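Local atomic coordinates of pirin-like protein YHAK (Escherichia coli, PDB entry 2VEC), a protein that is a redox-sensitive bicupin of the pirin family that carries a reactive cysteine and lacks quercetin 2,3-dioxygenase activity. Residues L71-A76 with D132-R137; K212-T217 with V242-L247; Y98-G103 with P120-S125; A110-L115 with I153-L158. All blocks are in the same frame, centred on the assembly; numbering follows the deposited sequence.

Interactions 1, 3 and 4 all involve the first cupin barrel, whereas interaction 2 lies in the second, its centre about 30 Å from that of interaction 1 and 38 Å from that of interaction 3. Interactions 1 and 4 reach the same six-stranded sheet, with centres about 18 Å apart, while interaction 3 belongs to the four-stranded sheet. Tyr98 connects them: Tyr98 CD2 packs 3.3 Å from Leu114 CD2 of interaction 4, and Tyr98 OH lies 4.2 Å from Arg137 CD of interaction 1. Along the chain, interaction 3 is nested within the loop closed by interaction 1, and interaction 4 crosses both.

Interaction 1: L71-A76 with D132-R137; sequences LAPGAA and DKPLTR
Leu71 and Leu135 run alongside one another, their branches meeting where CD1 of Leu71 comes within 3.8 Å of CD2 of Leu135. The two reach this shared position by different first torsions: Leu71 turns CG beside its backbone N (chi1 -87°), whereas Leu135 swings CG beside its carbonyl carbon (chi1 162°). Beneath them the backbones form an antiparallel hydrogen-bonded pair. Leu71 N donates to Leu135 O and Leu135 N to Leu71 O, each over 2.8 Å. This pairing joins the end of strand 63-71 to the start of strand 135-143, neighbours in the six-stranded sheet of the first cupin barrel. The leucines face into that barrel, where both touch Glu126 of strand 124-128 in the other sheet.

Past the paired residues the chains stay close through two prolines. The ring of Pro73 lies against the backbone of 132-134: its CG sits 3.3 Å from Asp132 O, and its CD packs 3.7 Å from Pro134 CB. The CB of Pro134 also comes 3.4 Å from Leu71 O, the same oxygen that accepts from Leu135 N. Pro73 and Gly74 are the central residues of a type II turn from Ala72 to Ala75, closed by a bond from Ala75 N to Ala72 O, and the positive phi of Gly74 suits that place. Asn128 ND2 donates to Lys133 O and, more weakly, to Leu71 O and Ala72 O, linking the turn to strand 124-128.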
loop_
_atom_site.group_PDB
_atom_site.type_symbol
_atom_site.label_atom_id
_atom_site.label_comp_id
_atom_site.label_asym_id
_atom_site.label_seq_id
_atom_site.Cartn_x
_atom_site.Cartn_y
_atom_site.Cartn_z
ATOM N N LEU A 71 -14.012 8.956 0.222
ATOM C CA LEU A 71 -14.975 9.562 1.160
ATOM C C LEU A 71 -15.422 10.940 0.671
ATOM O O LEU A 71 -14.576 11.781 0.347
ATOM C CB LEU A 71 -14.331 9.723 2.546
ATOM C CG LEU A 71 -14.351 8.601 3.590
ATOM C CD1 LEU A 71 -13.545 9.047 4.810
ATOM C CD2 LEU A 71 -15.771 8.249 4.032
ATOM N N ALA A 72 -16.742 11.173 0.641
ATOM C CA ALA A 72 -17.326 12.453 0.205
ATOM C C ALA A 72 -17.019 13.605 1.189
ATOM O O ALA A 72 -16.742 13.345 2.375
ATOM C CB ALA A 72 -18.842 12.291 0.025
ATOM N N PRO A 73 -17.034 14.872 0.702
ATOM C CA PRO A 73 -16.960 16.051 1.602
ATOM C C PRO A 73 -17.777 15.863 2.898
ATOM O O PRO A 73 -18.920 15.379 2.837
ATOM C CB PRO A 73 -17.590 17.177 0.760
ATOM C CG PRO A 73 -17.391 16.776 -0.673
ATOM C CD PRO A 73 -17.080 15.257 -0.736
ATOM N N GLY A 74 -17.176 16.184 4.058
ATOM C CA GLY A 74 -17.864 15.941 5.349
ATOM C C GLY A 74 -17.924 14.482 5.871
ATOM O O GLY A 74 -18.196 14.272 7.057
ATOM N N ALA A 75 -17.676 13.481 5.009
ATOM C CA ALA A 75 -17.950 12.067 5.345
ATOM C C ALA A 75 -16.940 11.429 6.301
ATOM O O ALA A 75 -15.851 11.969 6.523
ATOM C CB ALA A 75 -18.084 11.227 4.074
ATOM N N ALA A 76 -17.304 10.268 6.851
ATOM C CA ALA A 76 -16.517 9.626 7.906
ATOM C C ALA A 76 -17.009 8.220 8.241
ATOM O O ALA A 76 -18.113 8.056 8.767
ATOM C CB ALA A 76 -16.523 10.499 9.178
ATOM N N ASP A 132 -15.878 20.719 2.082
ATOM C CA ASP A 132 -16.022 21.072 0.674
ATOM C C ASP A 132 -15.575 19.951 -0.363
ATOM O O ASP A 132 -16.215 19.782 -1.407
ATOM C CB ASP A 132 -15.241 22.400 0.391
ATOM C CG ASP A 132 -15.761 23.522 1.207
ATOM O OD1 ASP A 132 -15.837 23.413 2.453
ATOM O OD2 ASP A 132 -16.105 24.594 0.574
ATOM N N LYS A 133 -14.463 19.262 -0.099
ATOM C CA LYS A 133 -13.744 18.451 -1.104
ATOM C C LYS A 133 -13.628 17.032 -0.596
ATOM O O LYS A 133 -13.501 16.798 0.625
ATOM C CB LYS A 133 -12.325 19.041 -1.345
ATOM C CG LYS A 133 -12.214 20.535 -1.708
ATOM C CD LYS A 133 -11.036 20.856 -2.679
ATOM C CE LYS A 133 -10.760 22.342 -2.883
ATOM N NZ LYS A 133 -11.914 23.046 -3.584
ATOM N N PRO A 134 -13.658 16.008 -1.496
ATOM C CA PRO A 134 -13.563 14.600 -1.090
ATOM C C PRO A 134 -12.170 14.150 -0.755
ATOM O O PRO A 134 -11.199 14.897 -0.883
ATOM C CB PRO A 134 -14.034 13.826 -2.330
ATOM C CG PRO A 134 -13.491 14.766 -3.448
ATOM C CD PRO A 134 -13.809 16.132 -2.976
ATOM N N LEU A 135 -12.095 12.878 -0.318
ATOM C CA LEU A 135 -10.819 12.172 0.051
ATOM C C LEU A 135 -10.637 10.797 -0.631
ATOM O O LEU A 135 -11.573 9.998 -0.673
ATOM C CB LEU A 135 -10.746 11.948 1.569
ATOM C CG LEU A 135 -9.784 10.915 2.193
ATOM C CD1 LEU A 135 -8.335 11.409 2.327
ATOM C CD2 LEU A 135 -10.288 10.502 3.569
ATOM N N THR A 136 -9.427 10.504 -1.137
ATOM C CA THR A 136 -9.123 9.218 -1.768
ATOM C C THR A 136 -7.878 8.610 -1.120
ATOM O O THR A 136 -6.868 9.279 -0.953
ATOM C CB THR A 136 -8.827 9.340 -3.275
ATOM O OG1 THR A 136 -9.891 10.027 -3.939
ATOM C CG2 THR A 136 -8.648 7.911 -3.923
ATOM N N ARG A 137 -7.950 7.354 -0.734
ATOM C CA ARG A 137 -6.791 6.774 -0.099
ATOM C C ARG A 137 -6.729 5.285 -0.351
ATOM O O ARG A 137 -7.767 4.639 -0.477
ATOM C CB ARG A 137 -6.749 7.082 1.388
ATOM C CG ARG A 137 -7.892 6.554 2.205
ATOM C CD ARG A 137 -7.464 5.314 2.935
ATOM N NE ARG A 137 -8.636 4.775 3.636
ATOM C CZ ARG A 137 -9.368 3.764 3.192
ATOM N NH1 ARG A 137 -9.044 3.160 2.056
ATOM N NH2 ARG A 137 -10.405 3.349 3.906
#

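Interaction 2: K212-T217 with V242-L247; sequences KFHALT and VADSPL
His214 and Asp244 form a histidine-carboxylate pair at one end of the four-stranded sheet of the second cupin barrel, where strand 213-217 runs antiparallel to strand 238-243. His214 ND1 donates to Asp244 OD2 over 2.7 Å in a nearly straight bond of 169°. The acceptor lies in the ring plane and uses its syn lone pair; ring and carboxylate are only 12° from coplanar. Holding CG between its backbone N and carbonyl carbon (chi1 55°), His214 carries the imidazole back over the neighbouring strand. Val242 CB lies over one face of the His214 ring, toward the NE2-CE1 rim, 3.9 Å from its centroid, in a CH-pi contact. The carboxylate therefore fixes the ring's edge while valine supports its face.

Below the ring, His214 and Val242 form a hydrogen-bonded pair, N to O in both directions. The next pair, Phe213 with Ala243, is non-hydrogen-bonded, and its side chains lie on the opposite face of the sheet, the one turned into the barrel. There Leu247 lies across the phenyl group of Phe213, and its CD1 meets Phe213 CD1 at 3.4 Å. Leu206 of strand 203-208, in the facing sheet, also touches this phenyl group.

As the second strand ends, Asp244 N donates to Lys212 O over 2.9 Å. Ser245 OG, also bonded to Gly34 O in the N-terminal part of the chain, accepts a nearly straight bond from Lys212 N over 3.1 Å.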
loop_
_atom_site.group_PDB
_atom_site.type_symbol
_atom_site.label_atom_id
_atom_site.label_comp_id
_atom_site.label_asym_id
_atom_site.label_seq_id
_atom_site.Cartn_x
_atom_site.Cartn_y
_atom_site.Cartn_z
ATOM N N LYS A 212 -0.499 1.865 -16.392
ATOM C CA LYS A 212 -0.290 0.468 -16.743
ATOM C C LYS A 212 1.214 0.210 -16.829
ATOM O O LYS A 212 1.997 1.135 -17.062
ATOM C CB LYS A 212 -0.990 0.146 -18.058
ATOM C CG LYS A 212 -0.638 1.056 -19.176
ATOM C CD LYS A 212 -1.471 0.733 -20.445
ATOM C CE LYS A 212 -1.467 1.913 -21.403
ATOM N NZ LYS A 212 -1.822 1.438 -22.792
ATOM N N PHE A 213 1.619 -1.037 -16.605
ATOM C CA PHE A 213 3.036 -1.365 -16.552
ATOM C C PHE A 213 3.208 -2.855 -16.694
ATOM O O PHE A 213 2.236 -3.605 -16.607
ATOM C CB PHE A 213 3.701 -0.845 -15.263
ATOM C CG PHE A 213 3.256 -1.499 -13.965
ATOM C CD1 PHE A 213 1.974 -1.285 -13.438
ATOM C CD2 PHE A 213 4.158 -2.263 -13.209
ATOM C CE1 PHE A 213 1.583 -1.856 -12.169
ATOM C CE2 PHE A 213 3.778 -2.841 -11.965
ATOM C CZ PHE A 213 2.486 -2.619 -11.435
ATOM N N HIS A 214 4.441 -3.281 -16.935
ATOM C CA HIS A 214 4.706 -4.701 -16.923
ATOM C C HIS A 214 5.926 -5.033 -16.108
ATOM O O HIS A 214 6.724 -4.163 -15.781
ATOM C CB HIS A 214 4.799 -5.275 -18.342
ATOM C CG HIS A 214 5.801 -4.588 -19.228
ATOM N ND1 HIS A 214 5.563 -3.361 -19.817
ATOM C CD2 HIS A 214 7.035 -4.972 -19.643
ATOM C CE1 HIS A 214 6.612 -3.017 -20.550
ATOM N NE2 HIS A 214 7.504 -3.992 -20.487
ATOM N N ALA A 215 6.025 -6.294 -15.717
ATOM C CA ALA A 215 7.160 -6.737 -14.937
ATOM C C ALA A 215 7.961 -7.731 -15.762
ATOM O O ALA A 215 7.387 -8.565 -16.469
ATOM C CB ALA A 215 6.700 -7.360 -13.666
ATOM N N LEU A 216 9.286 -7.608 -15.675
ATOM C CA LEU A 216 10.236 -8.558 -16.241
ATOM C C LEU A 216 11.044 -9.232 -15.139
ATOM O O LEU A 216 11.365 -8.620 -14.112
ATOM C CB LEU A 216 11.234 -7.852 -17.171
ATOM C CG LEU A 216 10.792 -6.657 -18.022
ATOM C CD1 LEU A 216 12.016 -5.913 -18.543
ATOM C CD2 LEU A 216 10.036 -7.245 -19.193
ATOM N N THR A 217 11.375 -10.495 -15.374
ATOM C CA THR A 217 12.326 -11.252 -14.557
ATOM C C THR A 217 13.235 -11.956 -15.551
ATOM O O THR A 217 12.769 -12.414 -16.594
ATOM C CB THR A 217 11.635 -12.285 -13.647
ATOM O OG1 THR A 217 10.819 -13.166 -14.432
ATOM C CG2 THR A 217 10.738 -11.589 -12.672
ATOM N N VAL A 242 8.407 -1.806 -15.744
ATOM C CA VAL A 242 8.551 -0.873 -16.880
ATOM C C VAL A 242 7.203 -0.193 -17.125
ATOM O O VAL A 242 6.174 -0.886 -17.296
ATOM C CB VAL A 242 8.981 -1.601 -18.187
ATOM C CG1 VAL A 242 9.157 -0.595 -19.344
ATOM C CG2 VAL A 242 10.268 -2.414 -17.975
ATOM N N ALA A 243 7.200 1.137 -17.151
ATOM C CA ALA A 243 5.948 1.868 -17.314
ATOM C C ALA A 243 5.474 1.877 -18.758
ATOM O O ALA A 243 6.254 2.120 -19.668
ATOM C CB ALA A 243 6.064 3.299 -16.771
ATOM N N ASP A 244 4.185 1.588 -18.942
ATOM C CA ASP A 244 3.567 1.653 -20.247
ATOM C C ASP A 244 2.697 2.867 -20.422
ATOM O O ASP A 244 2.135 3.073 -21.501
ATOM C CB ASP A 244 2.749 0.403 -20.486
ATOM C CG ASP A 244 3.608 -0.806 -20.581
ATOM O OD1 ASP A 244 4.569 -0.770 -21.370
ATOM O OD2 ASP A 244 3.353 -1.762 -19.831
ATOM N N SER A 245 2.600 3.666 -19.357
ATOM C CA SER A 245 2.038 5.014 -19.380
ATOM C C SER A 245 2.591 5.700 -18.132
ATOM O O SER A 245 3.293 5.047 -17.352
ATOM C CB SER A 245 0.513 4.971 -19.311
ATOM O OG SER A 245 0.054 4.357 -18.106
ATOM N N PRO A 246 2.270 6.992 -17.905
ATOM C CA PRO A 246 2.675 7.563 -16.604
ATOM C C PRO A 246 2.132 6.703 -15.467
ATOM O O PRO A 246 0.979 6.293 -15.526
ATOM C CB PRO A 246 2.032 8.951 -16.614
ATOM C CG PRO A 246 1.921 9.304 -18.099
ATOM C CD PRO A 246 1.592 7.983 -18.773
ATOM N N LEU A 247 2.954 6.394 -14.464
ATOM C CA LEU A 247 2.637 5.303 -13.555
ATOM C C LEU A 247 2.828 5.701 -12.088
ATOM O O LEU A 247 3.787 6.394 -11.759
ATOM C CB LEU A 247 3.577 4.139 -13.865
ATOM C CG LEU A 247 3.523 2.915 -12.958
ATOM C CD1 LEU A 247 2.248 2.135 -13.253
ATOM C CD2 LEU A 247 4.788 2.071 -13.131
#

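Interaction 3: Y98-G103 with P120-S125; sequences YRDSEG and PGVSYS
Strands 95-100 and 124-128 run antiparallel here, with Arg99 and Ser125 as a hydrogen-bonded pair and Asp100 and Tyr124 as the non-hydrogen-bonded pair beside it. Arg99 N donates to Ser125 O over 3.0 Å, and Ser125 N to Arg99 O over 2.7 Å. Asp100 and Tyr124 project from the same face of the sheet, with Asp100 CB 3.5 Å from Tyr124 CD1 and the carboxylate turned 80° against the ring. Beyond them a water lies between Asp100 OD2 and Tyr124 OH; the hydroxyl is also bonded to the backbone N of Gln119.

One residue on, a serine side chain takes part in the backbone pairing. Ser101 N donates to Ser123 O over 2.8 Å, while Ser101 OG accepts from Ser123 N over 2.9 Å in a straighter bond of 166°. Its first torsion (chi1 46°) sets OG between the backbone N and carbonyl carbon, facing that N-H. Val122 packs beside this exchange, CG1 3.5 Å from Ser101 OG and CG2 against Glu102 CG.

Asp100 OD1 takes the N-H of Glu102 from above the carboxylate plane and is also bonded to Asn104 N. This is an Asx turn, superimposed on a type I beta turn from Asp100 to Gly103 that leads into strand 105-109, the hairpin at the edge of the first cupin's four-stranded sheet.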
loop_
_atom_site.group_PDB
_atom_site.type_symbol
_atom_site.label_atom_id
_atom_site.label_comp_id
_atom_site.label_asym_id
_atom_site.label_seq_id
_atom_site.Cartn_x
_atom_site.Cartn_y
_atom_site.Cartn_z
ATOM N N TYR A 98 -7.410 10.399 11.725
ATOM C CA TYR A 98 -7.523 9.012 12.194
ATOM C C TYR A 98 -7.518 9.017 13.700
ATOM O O TYR A 98 -6.576 9.518 14.297
ATOM C CB TYR A 98 -6.351 8.165 11.657
ATOM C CG TYR A 98 -6.431 8.089 10.169
ATOM C CD1 TYR A 98 -7.137 7.068 9.559
ATOM C CD2 TYR A 98 -5.886 9.097 9.377
ATOM C CE1 TYR A 98 -7.273 7.034 8.177
ATOM C CE2 TYR A 98 -5.996 9.058 8.000
ATOM C CZ TYR A 98 -6.708 8.036 7.409
ATOM O OH TYR A 98 -6.845 7.994 6.049
ATOM N N ARG A 99 -8.576 8.504 14.320
ATOM C CA ARG A 99 -8.658 8.504 15.779
ATOM C C ARG A 99 -8.896 7.106 16.303
ATOM O O ARG A 99 -9.504 6.272 15.626
ATOM C CB ARG A 99 -9.769 9.441 16.275
ATOM C CG ARG A 99 -9.618 10.873 15.804
ATOM C CD ARG A 99 -10.584 11.840 16.516
ATOM N NE ARG A 99 -10.136 13.225 16.368
ATOM C CZ ARG A 99 -10.951 14.275 16.253
ATOM N NH1 ARG A 99 -12.274 14.102 16.262
ATOM N NH2 ARG A 99 -10.451 15.507 16.120
ATOM N N ASP A 100 -8.418 6.837 17.512
ATOM C CA ASP A 100 -8.712 5.556 18.119
ATOM C C ASP A 100 -9.378 5.724 19.481
ATOM O O ASP A 100 -9.429 6.827 20.015
ATOM C CB ASP A 100 -7.479 4.637 18.137
ATOM C CG ASP A 100 -6.462 4.984 19.213
ATOM O OD1 ASP A 100 -6.784 5.618 20.251
ATOM O OD2 ASP A 100 -5.308 4.542 19.048
ATOM N N SER A 101 -9.907 4.639 20.028
ATOM C CA SER A 101 -10.628 4.721 21.301
ATOM C C SER A 101 -9.747 5.013 22.522
ATOM O O SER A 101 -10.267 5.230 23.617
ATOM C CB SER A 101 -11.503 3.484 21.523
ATOM O OG SER A 101 -10.810 2.282 21.244
ATOM N N GLU A 102 -8.426 5.008 22.341
ATOM C CA GLU A 102 -7.478 5.300 23.425
ATOM C C GLU A 102 -7.017 6.760 23.436
ATOM O O GLU A 102 -6.195 7.158 24.271
ATOM C CB GLU A 102 -6.267 4.357 23.373
ATOM C CG GLU A 102 -6.585 2.880 23.608
ATOM C CD GLU A 102 -7.292 2.609 24.935
ATOM O OE1 GLU A 102 -6.858 3.141 25.981
ATOM O OE2 GLU A 102 -8.286 1.851 24.925
ATOM N N GLY A 103 -7.563 7.563 22.526
ATOM C CA GLY A 103 -7.246 8.989 22.486
ATOM C C GLY A 103 -6.199 9.387 21.453
ATOM O O GLY A 103 -5.999 10.588 21.213
ATOM N N PRO A 120 -5.423 -4.933 19.991
ATOM C CA PRO A 120 -6.612 -5.722 20.331
ATOM C C PRO A 120 -7.729 -4.950 21.022
ATOM O O PRO A 120 -7.504 -4.333 22.064
ATOM C CB PRO A 120 -6.048 -6.774 21.288
ATOM C CG PRO A 120 -4.683 -7.025 20.763
ATOM C CD PRO A 120 -4.183 -5.691 20.251
ATOM N N GLY A 121 -8.925 -4.983 20.434
ATOM C CA GLY A 121 -10.108 -4.383 21.067
ATOM C C GLY A 121 -10.172 -2.862 21.004
ATOM O O GLY A 121 -11.046 -2.252 21.612
ATOM N N VAL A 122 -9.252 -2.237 20.274
ATOM C CA VAL A 122 -9.267 -0.791 20.161
ATOM C C VAL A 122 -10.056 -0.451 18.891
ATOM O O VAL A 122 -9.930 -1.140 17.899
ATOM C CB VAL A 122 -7.819 -0.213 20.197
ATOM C CG1 VAL A 122 -7.788 1.272 19.839
ATOM C CG2 VAL A 122 -7.179 -0.466 21.587
ATOM N N SER A 123 -10.891 0.581 18.942
ATOM C CA SER A 123 -11.681 1.008 17.786
ATOM C C SER A 123 -11.008 2.171 17.086
ATOM O O SER A 123 -10.457 3.054 17.747
ATOM C CB SER A 123 -13.090 1.433 18.214
ATOM O OG SER A 123 -13.942 0.313 18.340
ATOM N N TYR A 124 -11.118 2.199 15.757
ATOM C CA TYR A 124 -10.418 3.156 14.922
ATOM C C TYR A 124 -11.367 3.851 13.969
ATOM O O TYR A 124 -12.209 3.208 13.347
ATOM C CB TYR A 124 -9.317 2.427 14.103
ATOM C CG TYR A 124 -8.238 1.838 14.978
ATOM C CD1 TYR A 124 -7.091 2.574 15.308
ATOM C CD2 TYR A 124 -8.374 0.546 15.511
ATOM C CE1 TYR A 124 -6.079 2.011 16.144
ATOM C CE2 TYR A 124 -7.399 0.001 16.339
ATOM C CZ TYR A 124 -6.259 0.729 16.652
ATOM O OH TYR A 124 -5.314 0.154 17.489
ATOM N N SER A 125 -11.208 5.159 13.823
ATOM C CA SER A 125 -12.085 5.923 12.946
ATOM C C SER A 125 -11.294 6.766 11.958
ATOM O O SER A 125 -10.153 7.152 12.221
ATOM C CB SER A 125 -13.039 6.795 13.764
ATOM O OG SER A 125 -12.394 7.956 14.240
HETATM O O HOH W 1 -4.049 1.938 18.695
#

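Interaction 4: A110-L115 with I153-L158; sequences AGEALL and IQKLAL
Glu112 and Lys155 form the salt bridge of this contact, their side chains crossing at a slant so that Lys155 NZ meets Glu112 OE2 at 2.9 Å on the syn side. A bend at chi3 (-65°) turns the lysine end toward the carboxylate. Each group has a second partner: Glu112 OE1 accepts from Ser109 N, and Lys155 NZ donates to Gln107 O.

Backbone bonds join the antiparallel strands 112-116 and 153-157. Ala113 and Leu156 exchange two, as do Leu115 and Gln154, and Leu158 N donates to Gly111 O over 2.8 Å just past the strand. A water links Gln154 NE2 to Leu115 O, donating to the oxygen over 2.9 Å, while Gln154 OE1 accepts from Gln177 N.

Among apolar contacts, Leu114 CD1 approaches Ile153 CG2 at 3.9 Å, and Ala113 CB lies 4.4 Å from Leu158 CD2.

A salt bridge thus ties the outermost strand of the first cupin's six-stranded sheet to its neighbour, and both charged groups also bond to backbone atoms of strand 105-109; on the other face Leu156 and Ala113 pack on Leu176, with the Gln154 amide as the polar anchor.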
loop_
_atom_site.group_PDB
_atom_site.type_symbol
_atom_site.label_atom_id
_atom_site.label_comp_id
_atom_site.label_asym_id
_atom_site.label_seq_id
_atom_site.Cartn_x
_atom_site.Cartn_y
_atom_site.Cartn_z
ATOM N N ALA A 110 -2.702 14.315 1.268
ATOM C CA ALA A 110 -2.206 13.715 0.026
ATOM C C ALA A 110 -0.685 13.762 0.039
ATOM O O ALA A 110 -0.093 14.796 0.425
ATOM C CB ALA A 110 -2.741 14.505 -1.163
ATOM N N GLY A 111 -0.060 12.667 -0.371
ATOM C CA GLY A 111 1.385 12.621 -0.422
ATOM C C GLY A 111 2.046 11.989 0.798
ATOM O O GLY A 111 3.277 11.876 0.836
ATOM N N GLU A 112 1.235 11.607 1.793
ATOM C CA GLU A 112 1.719 10.966 2.996
ATOM C C GLU A 112 1.242 9.534 3.070
ATOM O O GLU A 112 0.150 9.224 2.579
ATOM C CB GLU A 112 1.218 11.682 4.242
ATOM C CG GLU A 112 1.819 13.097 4.440
ATOM C CD GLU A 112 1.287 13.745 5.716
ATOM O OE1 GLU A 112 0.135 14.266 5.698
ATOM O OE2 GLU A 112 1.989 13.701 6.736
ATOM N N ALA A 113 2.066 8.701 3.702
ATOM C CA ALA A 113 1.702 7.340 4.067
ATOM C C ALA A 113 1.668 7.240 5.603
ATOM O O ALA A 113 2.508 7.836 6.314
ATOM C CB ALA A 113 2.723 6.330 3.458
ATOM N N LEU A 114 0.697 6.499 6.109
ATOM C CA LEU A 114 0.453 6.401 7.544
ATOM C C LEU A 114 0.421 4.918 7.903
ATOM O O LEU A 114 -0.304 4.163 7.243
ATOM C CB LEU A 114 -0.914 7.040 7.835
ATOM C CG LEU A 114 -1.667 6.762 9.151
ATOM C CD1 LEU A 114 -0.909 7.348 10.362
ATOM C CD2 LEU A 114 -3.021 7.396 9.088
ATOM N N LEU A 115 1.130 4.522 8.954
ATOM C CA LEU A 115 1.009 3.170 9.478
ATOM C C LEU A 115 0.365 3.181 10.877
ATOM O O LEU A 115 0.831 3.860 11.791
ATOM C CB LEU A 115 2.380 2.467 9.525
ATOM C CG LEU A 115 2.349 1.041 10.089
ATOM C CD1 LEU A 115 1.714 0.045 9.094
ATOM C CD2 LEU A 115 3.741 0.539 10.482
ATOM N N ILE A 153 1.722 4.884 15.833
ATOM C CA ILE A 153 1.457 5.705 14.654
ATOM C C ILE A 153 2.782 6.199 14.084
ATOM O O ILE A 153 3.630 6.735 14.831
ATOM C CB ILE A 153 0.606 6.944 15.061
ATOM C CG1 ILE A 153 -0.796 6.532 15.533
ATOM C CG2 ILE A 153 0.537 8.018 13.905
ATOM C CD1 ILE A 153 -1.570 7.656 16.243
ATOM N N GLN A 154 2.976 6.000 12.787
ATOM C CA GLN A 154 4.103 6.590 12.066
ATOM C C GLN A 154 3.571 7.185 10.779
ATOM O O GLN A 154 2.604 6.648 10.178
ATOM C CB GLN A 154 5.112 5.524 11.701
ATOM C CG GLN A 154 5.684 4.780 12.907
ATOM C CD GLN A 154 6.435 3.552 12.454
ATOM O OE1 GLN A 154 7.589 3.639 12.029
ATOM N NE2 GLN A 154 5.778 2.407 12.510
ATOM N N LYS A 155 4.215 8.252 10.318
ATOM C CA LYS A 155 3.897 8.801 9.002
ATOM C C LYS A 155 5.172 8.994 8.201
ATOM O O LYS A 155 6.229 9.197 8.788
ATOM C CB LYS A 155 3.253 10.175 9.176
ATOM C CG LYS A 155 1.806 10.160 9.603
ATOM C CD LYS A 155 1.121 11.491 9.201
ATOM C CE LYS A 155 1.676 12.724 9.905
ATOM N NZ LYS A 155 0.898 13.935 9.380
ATOM N N LEU A 156 5.047 9.002 6.871
ATOM C CA LEU A 156 6.161 9.209 5.950
ATOM C C LEU A 156 5.708 10.096 4.795
ATOM O O LEU A 156 4.624 9.915 4.220
ATOM C CB LEU A 156 6.683 7.851 5.398
ATOM C CG LEU A 156 7.735 7.847 4.254
ATOM C CD1 LEU A 156 8.686 6.687 4.414
ATOM C CD2 LEU A 156 7.051 7.758 2.860
ATOM N N ALA A 157 6.520 11.082 4.451
ATOM C CA ALA A 157 6.224 11.913 3.312
ATOM C C ALA A 157 6.772 11.269 2.026
ATOM O O ALA A 157 7.981 11.093 1.888
ATOM C CB ALA A 157 6.821 13.345 3.503
ATOM N N LEU A 158 5.894 10.966 1.082
ATOM C CA LEU A 158 6.329 10.320 -0.177
ATOM C C LEU A 158 7.171 11.272 -0.994
ATOM O O LEU A 158 6.763 12.421 -1.253
ATOM C CB LEU A 158 5.129 9.851 -1.013
ATOM C CG LEU A 158 4.228 8.856 -0.311
ATOM C CD1 LEU A 158 2.983 8.627 -1.199
ATOM C CD2 LEU A 158 4.961 7.537 -0.118
HETATM O O HOH W 2 2.918 2.420 13.281
#